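Local coordinates for protein glutaredoxin 1 (PDB 3MSZ) that probably reduces protein disulfides as a small thiol-disulfide oxidoreductase of the glutaredoxin family, and binds glutathione, at residues K7-N12 / D32-D37. Sequence-based numbering, arbitrary orientation.
Sequences KIYTRN and DETIID. With CAC (cacodylate ion), chain C.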
# COMPACT_ATOMS: atom_id res chain seq x y z
N LYS A 7 5.53 1.89 -3.08
CA LYS A 7 5.03 0.62 -3.56
C LYS A 7 3.64 0.37 -2.99
O LYS A 7 3.39 0.51 -1.78
CB LYS A 7 5.99 -0.49 -3.10
CG LYS A 7 5.58 -1.88 -3.55
CD LYS A 7 5.75 -2.04 -5.05
CE LYS A 7 5.50 -3.47 -5.50
NZ LYS A 7 6.57 -4.40 -5.03
N ILE A 8 2.71 0.00 -3.87
CA ILE A 8 1.34 -0.32 -3.47
C ILE A 8 0.92 -1.70 -3.96
O ILE A 8 1.02 -2.00 -5.16
CB ILE A 8 0.30 0.67 -4.03
CG1 ILE A 8 0.83 2.12 -3.97
CG2 ILE A 8 -1.00 0.55 -3.23
CD1 ILE A 8 -0.20 3.18 -4.43
N TYR A 9 0.42 -2.50 -3.04
CA TYR A 9 -0.12 -3.80 -3.35
C TYR A 9 -1.63 -3.71 -3.38
O TYR A 9 -2.24 -3.22 -2.42
CB TYR A 9 0.35 -4.81 -2.30
CG TYR A 9 1.85 -5.05 -2.35
CD1 TYR A 9 2.37 -6.03 -3.19
CD2 TYR A 9 2.73 -4.34 -1.54
CE1 TYR A 9 3.74 -6.28 -3.25
CE2 TYR A 9 4.13 -4.58 -1.59
CZ TYR A 9 4.60 -5.57 -2.44
OH TYR A 9 5.96 -5.84 -2.53
N THR A 10 -2.22 -4.21 -4.47
CA THR A 10 -3.63 -4.01 -4.72
C THR A 10 -4.28 -5.24 -5.34
O THR A 10 -3.62 -6.25 -5.61
CB THR A 10 -3.85 -2.83 -5.72
OG1 THR A 10 -3.30 -3.20 -6.98
CG2 THR A 10 -3.13 -1.57 -5.24
N ARG A 11 -5.59 -5.15 -5.53
CA ARG A 11 -6.33 -6.08 -6.37
C ARG A 11 -7.34 -5.24 -7.18
O ARG A 11 -7.66 -4.08 -6.81
CB ARG A 11 -7.03 -7.15 -5.51
CG ARG A 11 -8.29 -6.62 -4.79
CD ARG A 11 -8.93 -7.73 -3.94
NE ARG A 11 -10.09 -7.25 -3.17
CZ ARG A 11 -11.30 -7.01 -3.69
NH1 ARG A 11 -12.28 -6.60 -2.91
NH2 ARG A 11 -11.54 -7.19 -4.99
N ASN A 12 -7.81 -5.79 -8.29
CA ASN A 12 -8.91 -5.15 -9.05
C ASN A 12 -10.25 -5.33 -8.31
O ASN A 12 -10.45 -6.34 -7.62
CB ASN A 12 -9.01 -5.75 -10.46
CG ASN A 12 -7.76 -5.50 -11.29
OD1 ASN A 12 -7.41 -4.35 -11.55
ND2 ASN A 12 -7.08 -6.57 -11.69
N ASP A 32 4.84 2.26 -7.83
CA ASP A 32 4.82 0.95 -8.46
C ASP A 32 3.71 0.12 -7.83
O ASP A 32 3.65 -0.08 -6.60
CB ASP A 32 6.17 0.24 -8.28
CG ASP A 32 6.19 -1.12 -8.98
OD1 ASP A 32 6.09 -1.16 -10.23
OD2 ASP A 32 6.31 -2.16 -8.27
N GLU A 33 2.83 -0.38 -8.69
CA GLU A 33 1.70 -1.16 -8.23
C GLU A 33 1.97 -2.64 -8.52
O GLU A 33 2.36 -3.02 -9.63
CB GLU A 33 0.41 -0.72 -8.95
CG GLU A 33 -0.85 -1.46 -8.45
CD GLU A 33 -2.12 -1.08 -9.25
OE1 GLU A 33 -1.97 -0.55 -10.36
OE2 GLU A 33 -3.27 -1.31 -8.78
N THR A 34 1.72 -3.47 -7.52
CA THR A 34 1.66 -4.92 -7.72
C THR A 34 0.24 -5.40 -7.49
O THR A 34 -0.30 -5.25 -6.39
CB THR A 34 2.58 -5.60 -6.72
OG1 THR A 34 3.92 -5.20 -7.02
CG2 THR A 34 2.46 -7.12 -6.80
N ILE A 35 -0.38 -5.95 -8.54
CA ILE A 35 -1.77 -6.42 -8.49
C ILE A 35 -1.81 -7.93 -8.20
O ILE A 35 -1.22 -8.72 -8.92
CB ILE A 35 -2.53 -6.19 -9.80
CG1 ILE A 35 -2.60 -4.70 -10.13
CG2 ILE A 35 -3.96 -6.72 -9.69
CD1 ILE A 35 -3.22 -4.42 -11.50
N ILE A 36 -2.49 -8.32 -7.14
CA ILE A 36 -2.66 -9.73 -6.79
C ILE A 36 -4.14 -10.04 -6.64
O ILE A 36 -4.71 -9.93 -5.55
CB ILE A 36 -1.91 -10.07 -5.50
CG1 ILE A 36 -2.06 -8.93 -4.48
CG2 ILE A 36 -0.44 -10.32 -5.80
CD1 ILE A 36 -1.15 -9.05 -3.25
N ASP A 37 -4.78 -10.43 -7.73
CA ASP A 37 -6.24 -10.59 -7.73
C ASP A 37 -6.72 -11.85 -7.01
O ASP A 37 -7.69 -11.83 -6.24
CB ASP A 37 -6.83 -10.54 -9.15
CG ASP A 37 -7.10 -9.10 -9.64
OD1 ASP A 37 -6.96 -8.13 -8.85
OD2 ASP A 37 -7.47 -8.94 -10.82
AS CAC C . -10.05 -7.46 0.53
O1 CAC C . -10.99 -6.36 -0.42
O2 CAC C . -8.79 -6.51 1.23
C1 CAC C . -11.15 -8.26 1.96
C2 CAC C . -9.26 -8.86 -0.58
O HOH W 1 6.46 -6.94 -6.16
O HOH W 2 -9.55 -8.71 -7.37
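Asn12 and Asp37 meet just beyond the C-terminal ends of this parallel strand pair in a two-point grip. The carboxylate of Asp37 takes the backbone N of Asn12 on OD1 (2.6 Å) and the side-chain ND2 of Asn12 on OD2 (2.6 Å), both on the syn side; amide and carboxylate planes are turned 73° apart, yet OD2 stays close to the amide plane. Asn12 CG sits beside its own backbone N (chi1 -63°), and chi2 then turns ND2 to OD2. Behind this grip, residues 7-10 and 32-35 pair in parallel register, with Ile8 and Thr10 giving N and O in turn: Ile8 N to Asp32 O, Thr34 N to Ile8 O, Thr10 N to Thr34 O and Ile36 N to Thr10 O.

On the face carrying Thr10 and Glu33, the two side chains cross at about a right angle. Thr10 OG1 donates to Glu33 OE2 (2.6 Å) from the anti side, somewhat out of the carboxylate plane; Lys21 of helix 15-26 adds a salt bridge to the same oxygen, which probably stabilises its charge. On the other face, Lys7, its CG anti to the backbone N (chi1 -180°) and its chain bent at chi2, runs alongside Asp32, and NZ makes a long salt bridge to OD2 (3.9 Å). NZ also donates to Tyr9 OH (2.9 Å) and to a water that reaches Thr34 OG1. Thr34 lies beside the Tyr9 ring, CB 3.6 Å from CD1.

Arg11 NE and NH1 both donate to O1 of a cacodylate ion, probably from the crystallisation liquor, at the guanidinium edge.

In this beta-alpha-beta unit of the thioredoxin-like fold, helix 15-26 covers the Ile8 and Thr10 face, Thr10 touching Cys17 of the CxxC pair; Phe45 of helix 39-50 meets the Tyr9 ring on the other face and touches Ile36 just beyond the strand; 32-35 is an edge strand within this chain, and 64-67 pairs with 6-10 along its other edge.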